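Local atomic coordinates of kinesin-like protein KAR3 (Saccharomyces cerevisiae, PDB entry 1F9V), a protein that probably uses ATP hydrolysis to drive movement along microtubules, as a kinesin-related motor whose motor domain binds ADP and magnesium. Residues A[129-140]-A[217-228]. The protein carries 2 engineered substitutions. Sequence-based numbering, arbitrary orientation.
Sequences WDYKVNCEFIEI and SHSIFIIHLSGS
Ser226 O is held twice by Lys132. The backbone N of Lys132 lies 2.7 Å from Ser226 O, and its NZ reaches the same Ser226 O from the opposite face of the carbonyl plane at 3.1 Å. The lysine chain bends at chi2 (82°) and chi3, which brings NZ back to the carbonyl oxygens of Ser226 and Asp130. Ser228 N approaches Asp130 O from the other face. Further along, His224 NE2 donates to Glu136 OE1 at 2.6 Å. OE1 uses its syn lone pair and sits near the plane of the His224 ring, while the carboxylate itself is turned about 30° from that ring. His224 ND1 bonds to Thr239 on strand 235-244, and Glu136 OE2 to Ser183. Replacing His224 with an alanine is likely to leave Glu136 OE1 without this donor and the Thr239 hydroxyl without its ring partner. Strands 130-140 and 218-228 are antiparallel neighbours in the central mixed sheet of the kinesin motor domain. Paired backbone bonds link alternate residues, from Asp130–Ser228 to Ile140–His218. On the face with Val133 and Cys135, the edge of Phe221 meets the face of Phe137, with Phe221 CD2 3.7 Å from Phe137 CG and planes at 58°. Side chains of helix 192-199 touch both phenylalanines. Tyr131 lays one ring face over Gly227, its CD1 3.4 Å from Gly227 CA. At Ser219, whose side chain lies about 8 Å from the bound magnesium ion, a water bridges Glu139 OE1 and Ser219 OG.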
loop_
_atom_site.group_PDB
_atom_site.type_symbol
_atom_site.label_atom_id
_atom_site.label_comp_id
_atom_site.label_asym_id
_atom_site.label_seq_id
_atom_site.Cartn_x
_atom_site.Cartn_y
_atom_site.Cartn_z
ATOM N N TRP A 129 -1.955 -18.943 -22.960
ATOM C CA TRP A 129 -2.517 -17.733 -22.370
ATOM C C TRP A 129 -2.075 -16.457 -23.078
ATOM O O TRP A 129 -0.905 -16.282 -23.410
ATOM C CB TRP A 129 -2.135 -17.644 -20.887
ATOM C CG TRP A 129 -3.028 -18.424 -19.980
ATOM C CD1 TRP A 129 -2.747 -19.619 -19.384
ATOM C CD2 TRP A 129 -4.356 -18.071 -19.568
ATOM N NE1 TRP A 129 -3.820 -20.035 -18.627
ATOM C CE2 TRP A 129 -4.820 -19.104 -18.721
ATOM C CE3 TRP A 129 -5.201 -16.983 -19.833
ATOM C CZ2 TRP A 129 -6.092 -19.080 -18.136
ATOM C CZ3 TRP A 129 -6.464 -16.960 -19.250
ATOM C CH2 TRP A 129 -6.897 -18.004 -18.413
ATOM N N ASP A 130 -3.031 -15.570 -23.317
ATOM C CA ASP A 130 -2.748 -14.291 -23.940
ATOM C C ASP A 130 -3.228 -13.258 -22.936
ATOM O O ASP A 130 -4.419 -13.188 -22.634
ATOM C CB ASP A 130 -3.517 -14.142 -25.251
ATOM C CG ASP A 130 -3.122 -12.893 -26.018
ATOM O OD1 ASP A 130 -2.065 -12.304 -25.708
ATOM O OD2 ASP A 130 -3.869 -12.498 -26.937
ATOM N N TYR A 131 -2.301 -12.464 -22.412
ATOM C CA TYR A 131 -2.642 -11.450 -21.422
ATOM C C TYR A 131 -2.436 -10.039 -21.948
ATOM O O TYR A 131 -1.454 -9.757 -22.636
ATOM C CB TYR A 131 -1.779 -11.628 -20.162
ATOM C CG TYR A 131 -2.218 -12.729 -19.224
ATOM C CD1 TYR A 131 -3.140 -12.480 -18.204
ATOM C CD2 TYR A 131 -1.681 -14.009 -19.325
ATOM C CE1 TYR A 131 -3.509 -13.479 -17.308
ATOM C CE2 TYR A 131 -2.044 -15.017 -18.433
ATOM C CZ TYR A 131 -2.958 -14.744 -17.428
ATOM O OH TYR A 131 -3.315 -15.736 -16.551
ATOM N N LYS A 132 -3.363 -9.149 -21.613
ATOM C CA LYS A 132 -3.259 -7.754 -22.012
ATOM C C LYS A 132 -3.203 -6.955 -20.723
ATOM O O LYS A 132 -3.901 -7.279 -19.767
ATOM C CB LYS A 132 -4.468 -7.320 -22.843
ATOM C CG LYS A 132 -4.367 -7.729 -24.302
ATOM C CD LYS A 132 -4.798 -9.176 -24.481
ATOM C CE LYS A 132 -6.151 -9.443 -23.825
ATOM N NZ LYS A 132 -6.386 -10.897 -23.601
ATOM N N VAL A 133 -2.370 -5.923 -20.704
ATOM C CA VAL A 133 -2.198 -5.100 -19.520
ATOM C C VAL A 133 -2.464 -3.628 -19.779
ATOM O O VAL A 133 -1.924 -3.048 -20.720
ATOM C CB VAL A 133 -0.759 -5.236 -18.973
ATOM C CG1 VAL A 133 -0.616 -4.469 -17.662
ATOM C CG2 VAL A 133 -0.418 -6.706 -18.781
ATOM N N ASN A 134 -3.307 -3.023 -18.955
ATOM C CA ASN A 134 -3.580 -1.601 -19.093
ATOM C C ASN A 134 -3.580 -0.995 -17.690
ATOM O O ASN A 134 -3.860 -1.685 -16.710
ATOM C CB ASN A 134 -4.899 -1.355 -19.851
ATOM C CG ASN A 134 -6.127 -1.693 -19.042
ATOM O OD1 ASN A 134 -6.891 -0.801 -18.654
ATOM N ND2 ASN A 134 -6.342 -2.977 -18.795
ATOM N N CYS A 135 -3.238 0.281 -17.590
ATOM C CA CYS A 135 -3.157 0.913 -16.282
ATOM C C CYS A 135 -3.649 2.347 -16.226
ATOM O O CYS A 135 -3.837 3.004 -17.251
ATOM C CB CYS A 135 -1.702 0.881 -15.801
ATOM S SG CYS A 135 -0.564 1.926 -16.777
ATOM N N GLU A 136 -3.848 2.817 -15.000
ATOM C CA GLU A 136 -4.256 4.183 -14.730
ATOM C C GLU A 136 -3.401 4.613 -13.544
ATOM O O GLU A 136 -2.972 3.773 -12.746
ATOM C CB GLU A 136 -5.733 4.264 -14.335
ATOM C CG GLU A 136 -6.709 3.840 -15.420
ATOM C CD GLU A 136 -7.024 2.363 -15.356
ATOM O OE1 GLU A 136 -7.293 1.864 -14.244
ATOM O OE2 GLU A 136 -7.002 1.693 -16.410
ATOM N N PHE A 137 -3.141 5.908 -13.447
ATOM C CA PHE A 137 -2.362 6.461 -12.343
ATOM C C PHE A 137 -3.100 7.714 -11.903
ATOM O O PHE A 137 -3.113 8.731 -12.611
ATOM C CB PHE A 137 -0.933 6.801 -12.794
ATOM C CG PHE A 137 0.047 6.976 -11.658
ATOM C CD1 PHE A 137 -0.284 6.611 -10.355
ATOM C CD2 PHE A 137 1.302 7.515 -11.900
ATOM C CE1 PHE A 137 0.628 6.783 -9.308
ATOM C CE2 PHE A 137 2.217 7.691 -10.863
ATOM C CZ PHE A 137 1.875 7.323 -9.566
ATOM N N ILE A 138 -3.732 7.628 -10.739
ATOM C CA ILE A 138 -4.499 8.742 -10.215
ATOM C C ILE A 138 -4.051 9.098 -8.811
ATOM O O ILE A 138 -3.238 8.403 -8.204
ATOM C CB ILE A 138 -6.016 8.395 -10.148
ATOM C CG1 ILE A 138 -6.247 7.259 -9.146
ATOM C CG2 ILE A 138 -6.532 7.980 -11.533
ATOM C CD1 ILE A 138 -7.707 7.035 -8.770
ATOM N N GLU A 139 -4.590 10.197 -8.306
ATOM C CA GLU A 139 -4.312 10.611 -6.949
ATOM C C GLU A 139 -5.631 11.095 -6.366
ATOM O O GLU A 139 -6.517 11.539 -7.098
ATOM C CB GLU A 139 -3.273 11.737 -6.911
ATOM C CG GLU A 139 -3.880 13.118 -6.850
ATOM C CD GLU A 139 -2.848 14.225 -6.800
ATOM O OE1 GLU A 139 -1.645 13.932 -6.617
ATOM O OE2 GLU A 139 -3.253 15.395 -6.948
ATOM N N ILE A 140 -5.772 10.962 -5.054
ATOM C CA ILE A 140 -6.952 11.446 -4.369
ATOM C C ILE A 140 -6.415 12.525 -3.440
ATOM O O ILE A 140 -5.564 12.259 -2.590
ATOM C CB ILE A 140 -7.649 10.339 -3.548
ATOM C CG1 ILE A 140 -8.363 9.365 -4.493
ATOM C CG2 ILE A 140 -8.677 10.960 -2.600
ATOM C CD1 ILE A 140 -8.908 8.132 -3.813
ATOM N N SER A 217 -1.550 13.577 -0.403
ATOM C CA SER A 217 -2.549 12.888 -1.203
ATOM C C SER A 217 -2.237 11.412 -1.321
ATOM O O SER A 217 -1.120 10.973 -1.038
ATOM C CB SER A 217 -2.623 13.504 -2.604
ATOM O OG SER A 217 -1.437 13.265 -3.333
ATOM N N HIS A 218 -3.243 10.643 -1.719
ATOM C CA HIS A 218 -3.070 9.216 -1.926
ATOM C C HIS A 218 -2.821 9.044 -3.417
ATOM O O HIS A 218 -3.613 9.506 -4.235
ATOM C CB HIS A 218 -4.336 8.441 -1.569
ATOM C CG HIS A 218 -4.853 8.706 -0.193
ATOM N ND1 HIS A 218 -4.030 8.804 0.910
ATOM C CD2 HIS A 218 -6.118 8.856 0.265
ATOM C CE1 HIS A 218 -4.769 9.001 1.986
ATOM N NE2 HIS A 218 -6.039 9.038 1.623
ATOM N N SER A 219 -1.718 8.397 -3.778
ATOM C CA SER A 219 -1.415 8.160 -5.180
ATOM C C SER A 219 -1.716 6.687 -5.429
ATOM O O SER A 219 -1.263 5.813 -4.685
ATOM C CB SER A 219 0.050 8.494 -5.465
ATOM O OG SER A 219 0.296 9.859 -5.170
ATOM N N ILE A 220 -2.490 6.409 -6.471
ATOM C CA ILE A 220 -2.892 5.039 -6.761
ATOM C C ILE A 220 -2.554 4.580 -8.176
ATOM O O ILE A 220 -3.032 5.156 -9.151
ATOM C CB ILE A 220 -4.422 4.878 -6.529
ATOM C CG1 ILE A 220 -4.788 5.414 -5.142
ATOM C CG2 ILE A 220 -4.833 3.421 -6.654
ATOM C CD1 ILE A 220 -5.950 6.371 -5.134
ATOM N N PHE A 221 -1.719 3.550 -8.276
ATOM C CA PHE A 221 -1.333 2.987 -9.567
ATOM C C PHE A 221 -2.199 1.739 -9.757
ATOM O O PHE A 221 -2.071 0.751 -9.032
ATOM C CB PHE A 221 0.159 2.627 -9.561
ATOM C CG PHE A 221 0.754 2.463 -10.932
ATOM C CD1 PHE A 221 0.646 1.255 -11.607
ATOM C CD2 PHE A 221 1.425 3.517 -11.547
ATOM C CE1 PHE A 221 1.196 1.095 -12.882
ATOM C CE2 PHE A 221 1.978 3.368 -12.823
ATOM C CZ PHE A 221 1.859 2.150 -13.488
ATOM N N ILE A 222 -3.095 1.795 -10.738
ATOM C CA ILE A 222 -4.006 0.690 -11.000
ATOM C C ILE A 222 -3.594 -0.085 -12.237
ATOM O O ILE A 222 -3.372 0.498 -13.297
ATOM C CB ILE A 222 -5.461 1.207 -11.172
ATOM C CG1 ILE A 222 -5.860 2.041 -9.949
ATOM C CG2 ILE A 222 -6.412 0.038 -11.354
ATOM C CD1 ILE A 222 -7.187 2.781 -10.088
ATOM N N ILE A 223 -3.495 -1.399 -12.086
ATOM C CA ILE A 223 -3.101 -2.291 -13.169
ATOM C C ILE A 223 -4.175 -3.351 -13.389
ATOM O O ILE A 223 -4.627 -3.992 -12.439
ATOM C CB ILE A 223 -1.784 -3.029 -12.830
ATOM C CG1 ILE A 223 -0.636 -2.022 -12.702
ATOM C CG2 ILE A 223 -1.491 -4.086 -13.890
ATOM C CD1 ILE A 223 0.512 -2.505 -11.830
ATOM N N HIS A 224 -4.581 -3.535 -14.642
ATOM C CA HIS A 224 -5.581 -4.546 -14.968
ATOM C C HIS A 224 -4.921 -5.632 -15.815
ATOM O O HIS A 224 -4.243 -5.335 -16.800
ATOM C CB HIS A 224 -6.745 -3.910 -15.732
ATOM C CG HIS A 224 -7.285 -2.675 -15.080
ATOM N ND1 HIS A 224 -8.093 -2.716 -13.964
ATOM C CD2 HIS A 224 -7.119 -1.366 -15.377
ATOM C CE1 HIS A 224 -8.405 -1.485 -13.604
ATOM N NE2 HIS A 224 -7.827 -0.647 -14.443
ATOM N N LEU A 225 -5.095 -6.884 -15.410
ATOM C CA LEU A 225 -4.522 -8.007 -16.140
ATOM C C LEU A 225 -5.654 -8.800 -16.754
ATOM O O LEU A 225 -6.390 -9.482 -16.038
ATOM C CB LEU A 225 -3.741 -8.937 -15.208
ATOM C CG LEU A 225 -2.573 -8.388 -14.395
ATOM C CD1 LEU A 225 -1.853 -9.560 -13.740
ATOM C CD2 LEU A 225 -1.626 -7.601 -15.288
ATOM N N SER A 226 -5.786 -8.716 -18.076
ATOM C CA SER A 226 -6.837 -9.440 -18.780
ATOM C C SER A 226 -6.260 -10.590 -19.603
ATOM O O SER A 226 -5.574 -10.372 -20.605
ATOM C CB SER A 226 -7.619 -8.490 -19.685
ATOM O OG SER A 226 -8.749 -9.158 -20.213
ATOM N N GLY A 227 -6.543 -11.813 -19.166
ATOM C CA GLY A 227 -6.038 -12.982 -19.859
ATOM C C GLY A 227 -7.095 -13.814 -20.561
ATOM O O GLY A 227 -8.196 -14.026 -20.046
ATOM N N SER A 228 -6.750 -14.283 -21.754
ATOM C CA SER A 228 -7.650 -15.111 -22.540
ATOM C C SER A 228 -6.856 -16.274 -23.115
ATOM O O SER A 228 -5.798 -16.086 -23.716
ATOM C CB SER A 228 -8.277 -14.295 -23.671
ATOM O OG SER A 228 -7.294 -13.548 -24.367
HETATM O O HOH W 1 0.442 12.394 -6.186
#